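Local coordinates for protein acyl-CoA dehydrogenase (Mycobacterium thermoresistibile, PDB 3PFD) that probably catalyses the FAD-dependent dehydrogenation of saturated acyl-CoA to 2,3-dehydroacyl-CoA, passing the electrons on to an acceptor, at residues Tyr136-Arg141 and Lys246-Thr251; Ala143-Ala148 and Glu377-Ile382. All blocks are in the same frame, centred on the assembly; numbering follows the deposited sequence.

Contact 1: Tyr136-Arg141 and Lys246-Thr251; sequences YALSER and KTALAT. With FDA (dihydroflavine-adenine dinucleotide), chain B.
Tyr-136 and Leu-138, at the end of strand 134-137 and just beyond it, face Ala-248 and Thr-251 of helix 244-253 across a wide backbone gap: the closest CA pair, Leu-138 and Ala-248, is 8.2 Å apart. A few side chains bridge the gap. The Tyr-136 ring is held in an extended chi1 (-179°, CG opposite the backbone N) and reaches the helix with its OH, 3.3 Å from Ala-248 CB. Thr-251 CG2 meets the same ring obliquely near CE1, and Leu-138 CD1 adds a looser apolar touch on Ala-248 CB. Met-182 of strand 178-184 and Leu-106 of helix 95-114 also pack on the tyrosine. On the helix side, Thr-251 turns its OG1 back to Thr-247 O (2.7 Å), which also accepts from Thr-251 N on the opposite face of its carbonyl plane; the threonine thus settles its hydroxyl within the helix and offers a methyl to the ring.

The backbone of Tyr-136 to Ser-139, with the Ser-139 hydroxyl, binds the flavin. FDA N3 gives an almost straight bond to Tyr-136 O (2.8 Å, 173°). FDA O2 is gripped by two backbone donors, Leu-138 N at 2.9 Å and Ser-139 N at 2.8 Å. FDA N1 donates to Ser-139 OG (2.7 Å); the side-chain rotation (chi1 -55°) turns this hydroxyl beside its own backbone N and onto FDA N1.

The chemistry is therefore split. Toward the helix the contact is nonpolar and buries the Tyr-136 hydroxyl without a polar partner in the model, whereas toward the cofactor N3, O2 and N1 each have a hydrogen-bonding partner, O2 two of them. The two N-H groups on O2 would probably stabilise negative charge building up at the N1-C2=O2 end when the flavin is reduced.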
loop_
_atom_site.group_PDB
_atom_site.type_symbol
_atom_site.label_atom_id
_atom_site.label_comp_id
_atom_site.label_asym_id
_atom_site.label_seq_id
_atom_site.Cartn_x
_atom_site.Cartn_y
_atom_site.Cartn_z
ATOM N N TYR C 136 20.673 1.617 27.948
ATOM C CA TYR C 136 21.634 1.702 26.856
ATOM C C TYR C 136 21.727 3.168 26.442
ATOM O O TYR C 136 20.769 3.732 25.936
ATOM C CB TYR C 136 21.134 0.829 25.698
ATOM C CG TYR C 136 22.013 0.775 24.462
ATOM C CD1 TYR C 136 23.218 0.069 24.465
ATOM C CD2 TYR C 136 21.609 1.376 23.269
ATOM C CE1 TYR C 136 24.014 -0.010 23.318
ATOM C CE2 TYR C 136 22.403 1.308 22.117
ATOM C CZ TYR C 136 23.601 0.614 22.158
ATOM O OH TYR C 136 24.388 0.545 21.024
ATOM N N ALA C 137 22.884 3.780 26.667
ATOM C CA ALA C 137 23.061 5.206 26.435
ATOM C C ALA C 137 24.004 5.503 25.257
ATOM O O ALA C 137 25.240 5.575 25.411
ATOM C CB ALA C 137 23.538 5.877 27.730
ATOM N N LEU C 138 23.415 5.678 24.073
ATOM C CA LEU C 138 24.186 5.891 22.858
ATOM C C LEU C 138 23.892 7.262 22.237
ATOM O O LEU C 138 24.822 8.031 21.957
ATOM C CB LEU C 138 23.903 4.776 21.830
ATOM C CG LEU C 138 24.544 4.931 20.436
ATOM C CD1 LEU C 138 25.974 4.445 20.448
ATOM C CD2 LEU C 138 23.746 4.150 19.378
ATOM N N SER C 139 22.604 7.548 22.022
ATOM C CA SER C 139 22.144 8.735 21.288
ATOM C C SER C 139 22.468 10.081 21.959
ATOM O O SER C 139 22.525 10.185 23.186
ATOM C CB SER C 139 20.625 8.662 21.058
ATOM O OG SER C 139 20.211 7.463 20.399
ATOM N N GLU C 140 22.634 11.116 21.133
ATOM C CA GLU C 140 22.794 12.500 21.603
ATOM C C GLU C 140 21.918 13.355 20.719
ATOM O O GLU C 140 21.395 12.864 19.707
ATOM C CB GLU C 140 24.267 12.971 21.564
ATOM C CG GLU C 140 25.153 12.107 22.409
ATOM C CD GLU C 140 26.614 12.477 22.359
ATOM O OE1 GLU C 140 26.951 13.508 21.744
ATOM O OE2 GLU C 140 27.425 11.729 22.949
ATOM N N ARG C 141 21.739 14.621 21.090
ATOM C CA ARG C 141 20.845 15.493 20.321
ATOM C C ARG C 141 21.293 15.564 18.869
ATOM O O ARG C 141 20.459 15.532 17.969
ATOM C CB ARG C 141 20.741 16.907 20.909
ATOM C CG ARG C 141 19.925 17.016 22.172
ATOM C CD ARG C 141 18.440 16.590 21.970
ATOM N NE ARG C 141 17.802 16.468 23.268
ATOM C CZ ARG C 141 16.630 15.897 23.524
ATOM N NH1 ARG C 141 15.911 15.351 22.564
ATOM N NH2 ARG C 141 16.185 15.864 24.776
ATOM N N LYS C 246 31.683 -0.649 17.094
ATOM C CA LYS C 246 31.576 -2.051 16.669
ATOM C C LYS C 246 30.673 -2.875 17.606
ATOM O O LYS C 246 29.822 -3.627 17.143
ATOM C CB LYS C 246 32.969 -2.701 16.564
ATOM N N THR C 247 30.853 -2.717 18.915
ATOM C CA THR C 247 30.028 -3.418 19.908
ATOM C C THR C 247 28.566 -2.913 19.881
ATOM O O THR C 247 27.619 -3.697 20.048
ATOM C CB THR C 247 30.668 -3.289 21.304
ATOM O OG1 THR C 247 31.925 -3.983 21.303
ATOM C CG2 THR C 247 29.792 -3.890 22.371
ATOM N N ALA C 248 28.390 -1.615 19.634
ATOM C CA ALA C 248 27.059 -1.028 19.423
ATOM C C ALA C 248 26.350 -1.662 18.226
ATOM O O ALA C 248 25.184 -2.034 18.323
ATOM C CB ALA C 248 27.151 0.495 19.251
ATOM N N LEU C 249 27.067 -1.812 17.112
ATOM C CA LEU C 249 26.501 -2.419 15.907
ATOM C C LEU C 249 26.145 -3.890 16.124
ATOM O O LEU C 249 25.090 -4.348 15.697
ATOM C CB LEU C 249 27.463 -2.293 14.731
ATOM C CG LEU C 249 27.840 -0.899 14.216
ATOM C CD1 LEU C 249 28.729 -1.048 12.962
ATOM C CD2 LEU C 249 26.577 -0.038 13.932
ATOM N N ALA C 250 27.038 -4.625 16.781
ATOM C CA ALA C 250 26.796 -6.032 17.098
ATOM C C ALA C 250 25.620 -6.209 18.076
ATOM O O ALA C 250 24.864 -7.166 17.957
ATOM C CB ALA C 250 28.082 -6.689 17.646
ATOM N N THR C 251 25.476 -5.288 19.033
ATOM C CA THR C 251 24.359 -5.286 19.981
ATOM C C THR C 251 23.029 -5.256 19.227
ATOM O O THR C 251 22.162 -6.101 19.455
ATOM C CB THR C 251 24.445 -4.080 20.951
ATOM O OG1 THR C 251 25.618 -4.204 21.758
ATOM C CG2 THR C 251 23.210 -3.976 21.873
HETATM P PA FDA B . 17.445 11.535 12.798
HETATM O O1A FDA B . 18.655 10.651 12.671
HETATM O O2A FDA B . 17.585 13.037 12.798
HETATM O O5B FDA B . 16.432 11.111 11.619
HETATM C C5B FDA B . 15.460 12.003 11.065
HETATM C C4B FDA B . 14.867 11.370 9.797
HETATM O O4B FDA B . 15.867 11.268 8.777
HETATM C C3B FDA B . 14.375 9.943 10.047
HETATM O O3B FDA B . 13.237 9.721 9.202
HETATM C C2B FDA B . 15.530 9.083 9.561
HETATM O O2B FDA B . 15.116 7.779 9.142
HETATM C C1B FDA B . 16.033 9.906 8.397
HETATM N N9A FDA B . 17.429 9.587 8.034
HETATM C C8A FDA B . 18.529 9.865 8.757
HETATM N N7A FDA B . 19.625 9.429 8.086
HETATM C C5A FDA B . 19.205 8.865 6.928
HETATM C C6A FDA B . 19.873 8.247 5.857
HETATM N N6A FDA B . 21.237 8.119 5.873
HETATM N N1A FDA B . 19.143 7.777 4.810
HETATM C C2A FDA B . 17.797 7.902 4.823
HETATM N N3A FDA B . 17.119 8.495 5.832
HETATM C C4A FDA B . 17.806 8.974 6.901
HETATM N N1 FDA B . 18.712 5.935 22.022
HETATM C C2 FDA B . 19.527 5.475 23.020
HETATM O O2 FDA B . 20.770 5.684 23.002
HETATM N N3 FDA B . 18.999 4.789 24.056
HETATM C C4 FDA B . 17.671 4.543 24.119
HETATM O O4 FDA B . 17.252 3.918 25.108
HETATM C C4X FDA B . 16.807 4.983 23.096
HETATM N N5 FDA B . 15.469 4.852 23.195
HETATM C C5X FDA B . 14.647 5.704 22.557
HETATM C C6 FDA B . 13.342 5.935 23.015
HETATM C C7 FDA B . 12.530 6.891 22.378
HETATM C C7M FDA B . 11.118 7.136 22.864
HETATM C C8 FDA B . 13.000 7.583 21.271
HETATM C C8M FDA B . 12.143 8.610 20.551
HETATM C C9 FDA B . 14.283 7.347 20.814
HETATM C C9A FDA B . 15.112 6.424 21.458
HETATM N N10 FDA B . 16.487 6.373 21.143
HETATM C C10 FDA B . 17.359 5.694 22.037
HETATM C "C1'" FDA B . 17.026 7.205 20.066
HETATM C "C2'" FDA B . 16.710 6.626 18.680
HETATM O "O2'" FDA B . 17.482 5.446 18.366
HETATM C "C3'" FDA B . 16.886 7.737 17.667
HETATM O "O3'" FDA B . 15.734 8.612 17.759
HETATM C "C4'" FDA B . 17.028 7.201 16.230
HETATM O "O4'" FDA B . 18.291 6.551 16.064
HETATM C "C5'" FDA B . 16.916 8.307 15.189
HETATM O "O5'" FDA B . 17.748 9.411 15.570
HETATM P P FDA B . 17.112 10.889 15.593
HETATM O O1P FDA B . 15.903 10.854 16.494
HETATM O O2P FDA B . 18.218 11.883 15.859
HETATM O O3P FDA B . 16.552 11.077 14.093
#

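Contact 2: Ala143-Ala148 and Glu377-Ile382; sequences AGSDAA and EGTNQI. With FDA (dihydroflavine-adenine dinucleotide), chain B.
Ser-145 meets Ile-382 and Thr-379 in a small, partly buried contact in the FAD pocket, where the loop between strands 134-137 and 153-157 comes up to the start of helix 380-391, the middle domain against the C-terminal domain. Direct touching is slight: Ser-145 OG lies 3.6 Å from Ile-382 CG1 and more distantly meets Thr-379 CG2. A water does more of the joining. It donates to Ser-145 OG (2.7 Å), accepts from Thr-379 N (2.9 Å) and is hydrogen-bonded to FDA O4' as well.

Each side holds a different part of the cofactor. Ser-145 gives both its N and its OG to the phosphate oxygen FDA O1A, the hydroxyl at 2.9 Å, a double grip on one anionic atom. Gly-144 CA comes within 3.2 Å of FDA O5', and as a glycine it has no CB to run into the phosphate oxygen FDA O2P. In the second segment, Thr-379 is the N-cap of its helix: chi1 of 66° places OG1 between its own N and carbonyl carbon, where it accepts a weak bond from Ile-382 N and donates to FDA O2B (2.7 Å). That ribose hydroxyl in turn donates to Gln-381 OE1 (2.9 Å), extending the chain of bonds, while Ile-382 CD1 lies against the adenine.

The loop is backed by Phe-245 of helix 244-253, which touches Ala-147 and Ala-148, and Asp-146 OD2 takes a hydrogen bond from Phe-284 N of the second subunit. The 377-382 segment is tied in by Lys-334 of helix 326-352, which bonds to Gly-378 O and Asn-380 OD1, joining the start of the helix to that neighbour.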
loop_
_atom_site.group_PDB
_atom_site.type_symbol
_atom_site.label_atom_id
_atom_site.label_comp_id
_atom_site.label_asym_id
_atom_site.label_seq_id
_atom_site.Cartn_x
_atom_site.Cartn_y
_atom_site.Cartn_z
ATOM N N ALA C 143 23.465 13.336 17.464
ATOM C CA ALA C 143 23.915 12.025 17.005
ATOM C C ALA C 143 22.831 11.005 17.253
ATOM O O ALA C 143 22.796 10.352 18.300
ATOM C CB ALA C 143 25.239 11.618 17.690
ATOM N N GLY C 144 21.928 10.904 16.283
ATOM C CA GLY C 144 20.843 9.926 16.334
ATOM C C GLY C 144 21.154 8.805 15.383
ATOM O O GLY C 144 21.919 7.918 15.717
ATOM N N SER C 145 20.588 8.851 14.180
ATOM C CA SER C 145 20.999 7.895 13.139
ATOM C C SER C 145 22.525 7.869 12.973
ATOM O O SER C 145 23.115 6.787 12.948
ATOM C CB SER C 145 20.281 8.151 11.813
ATOM O OG SER C 145 18.880 7.896 11.950
ATOM N N ASP C 146 23.143 9.052 12.886
ATOM C CA ASP C 146 24.609 9.203 12.772
ATOM C C ASP C 146 25.230 9.144 14.170
ATOM O O ASP C 146 25.744 10.145 14.716
ATOM C CB ASP C 146 24.938 10.525 12.076
ATOM C CG ASP C 146 26.421 10.717 11.802
ATOM O OD1 ASP C 146 27.231 9.816 12.095
ATOM O OD2 ASP C 146 26.788 11.786 11.253
ATOM N N ALA C 147 25.167 7.955 14.753
ATOM C CA ALA C 147 25.537 7.771 16.161
ATOM C C ALA C 147 27.031 7.892 16.361
ATOM O O ALA C 147 27.489 8.183 17.466
ATOM C CB ALA C 147 25.030 6.406 16.679
ATOM N N ALA C 148 27.788 7.651 15.289
ATOM C CA ALA C 148 29.247 7.759 15.328
ATOM C C ALA C 148 29.723 9.213 15.445
ATOM O O ALA C 148 30.888 9.447 15.682
ATOM C CB ALA C 148 29.876 7.080 14.087
ATOM N N GLU C 377 15.832 1.888 18.030
ATOM C CA GLU C 377 16.794 0.868 17.614
ATOM C C GLU C 377 17.077 0.866 16.097
ATOM O O GLU C 377 17.265 -0.212 15.501
ATOM C CB GLU C 377 16.374 -0.540 18.117
ATOM C CG GLU C 377 16.299 -0.612 19.643
ATOM C CD GLU C 377 16.423 -2.023 20.216
ATOM O OE1 GLU C 377 16.953 -2.917 19.502
ATOM O OE2 GLU C 377 16.005 -2.211 21.396
ATOM N N GLY C 378 17.128 2.066 15.509
ATOM C CA GLY C 378 17.386 2.243 14.073
ATOM C C GLY C 378 16.054 2.563 13.395
ATOM O O GLY C 378 15.163 1.713 13.371
ATOM N N THR C 379 15.892 3.780 12.876
ATOM C CA THR C 379 14.653 4.098 12.166
ATOM C C THR C 379 14.487 3.088 11.037
ATOM O O THR C 379 15.471 2.490 10.622
ATOM C CB THR C 379 14.663 5.478 11.547
ATOM O OG1 THR C 379 15.647 5.518 10.509
ATOM C CG2 THR C 379 14.930 6.583 12.626
ATOM N N ASN C 380 13.263 2.906 10.549
ATOM C CA ASN C 380 13.049 1.993 9.425
ATOM C C ASN C 380 13.771 2.395 8.150
ATOM O O ASN C 380 14.042 1.521 7.362
ATOM C CB ASN C 380 11.556 1.687 9.199
ATOM C CG ASN C 380 10.996 0.787 10.304
ATOM O OD1 ASN C 380 11.715 0.448 11.218
ATOM N ND2 ASN C 380 9.712 0.417 10.225
ATOM N N GLN C 381 14.094 3.684 7.956
ATOM C CA GLN C 381 14.945 4.096 6.799
ATOM C C GLN C 381 16.370 3.515 6.930
ATOM O O GLN C 381 16.934 3.002 5.976
ATOM C CB GLN C 381 15.009 5.637 6.678
ATOM C CG GLN C 381 13.669 6.294 6.237
ATOM C CD GLN C 381 12.558 6.056 7.265
ATOM O OE1 GLN C 381 12.748 6.336 8.450
ATOM N NE2 GLN C 381 11.416 5.483 6.825
ATOM N N ILE C 382 16.949 3.640 8.111
ATOM C CA ILE C 382 18.251 3.040 8.431
ATOM C C ILE C 382 18.176 1.498 8.276
ATOM O O ILE C 382 19.113 0.895 7.784
ATOM C CB ILE C 382 18.698 3.464 9.848
ATOM C CG1 ILE C 382 19.102 4.962 9.871
ATOM C CG2 ILE C 382 19.880 2.583 10.397
ATOM C CD1 ILE C 382 20.133 5.409 8.761
HETATM P PA FDA B . 17.445 11.535 12.798
HETATM O O1A FDA B . 18.655 10.651 12.671
HETATM O O2A FDA B . 17.585 13.037 12.798
HETATM O O5B FDA B . 16.432 11.111 11.619
HETATM C C5B FDA B . 15.460 12.003 11.065
HETATM C C4B FDA B . 14.867 11.370 9.797
HETATM O O4B FDA B . 15.867 11.268 8.777
HETATM C C3B FDA B . 14.375 9.943 10.047
HETATM O O3B FDA B . 13.237 9.721 9.202
HETATM C C2B FDA B . 15.530 9.083 9.561
HETATM O O2B FDA B . 15.116 7.779 9.142
HETATM C C1B FDA B . 16.033 9.906 8.397
HETATM N N9A FDA B . 17.429 9.587 8.034
HETATM C C8A FDA B . 18.529 9.865 8.757
HETATM N N7A FDA B . 19.625 9.429 8.086
HETATM C C5A FDA B . 19.205 8.865 6.928
HETATM C C6A FDA B . 19.873 8.247 5.857
HETATM N N6A FDA B . 21.237 8.119 5.873
HETATM N N1A FDA B . 19.143 7.777 4.810
HETATM C C2A FDA B . 17.797 7.902 4.823
HETATM N N3A FDA B . 17.119 8.495 5.832
HETATM C C4A FDA B . 17.806 8.974 6.901
HETATM N N1 FDA B . 18.712 5.935 22.022
HETATM C C2 FDA B . 19.527 5.475 23.020
HETATM O O2 FDA B . 20.770 5.684 23.002
HETATM N N3 FDA B . 18.999 4.789 24.056
HETATM C C4 FDA B . 17.671 4.543 24.119
HETATM O O4 FDA B . 17.252 3.918 25.108
HETATM C C4X FDA B . 16.807 4.983 23.096
HETATM N N5 FDA B . 15.469 4.852 23.195
HETATM C C5X FDA B . 14.647 5.704 22.557
HETATM C C6 FDA B . 13.342 5.935 23.015
HETATM C C7 FDA B . 12.530 6.891 22.378
HETATM C C7M FDA B . 11.118 7.136 22.864
HETATM C C8 FDA B . 13.000 7.583 21.271
HETATM C C8M FDA B . 12.143 8.610 20.551
HETATM C C9 FDA B . 14.283 7.347 20.814
HETATM C C9A FDA B . 15.112 6.424 21.458
HETATM N N10 FDA B . 16.487 6.373 21.143
HETATM C C10 FDA B . 17.359 5.694 22.037
HETATM C "C1'" FDA B . 17.026 7.205 20.066
HETATM C "C2'" FDA B . 16.710 6.626 18.680
HETATM O "O2'" FDA B . 17.482 5.446 18.366
HETATM C "C3'" FDA B . 16.886 7.737 17.667
HETATM O "O3'" FDA B . 15.734 8.612 17.759
HETATM C "C4'" FDA B . 17.028 7.201 16.230
HETATM O "O4'" FDA B . 18.291 6.551 16.064
HETATM C "C5'" FDA B . 16.916 8.307 15.189
HETATM O "O5'" FDA B . 17.748 9.411 15.570
HETATM P P FDA B . 17.112 10.889 15.593
HETATM O O1P FDA B . 15.903 10.854 16.494
HETATM O O2P FDA B . 18.218 11.883 15.859
HETATM O O3P FDA B . 16.552 11.077 14.093
HETATM O O HOH W 1 18.172 5.555 13.173
#

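Contacts 1 and 2 lie with their centres about 10 Å apart and serve successive parts of one cofactor: 136-141 holds the flavin's pyrimidine end, while 143-148 and 377-382 hold the phosphate and the adenosine ribose. The two contacts also touch directly, Leu-138 CD2 packing 3.7 Å from Ala-147 CB. In chain order their segments alternate, two neighbouring parts of the middle domain being followed by helix 244-253 and then the segment leading into helix 380-391. Both of these meet the region running from the end of strand 134-137 into the loop after it. The second subunit completes the pocket, with Arg-281, Gln-350 and Gly-354 of that chain also hydrogen-bonded to the cofactor.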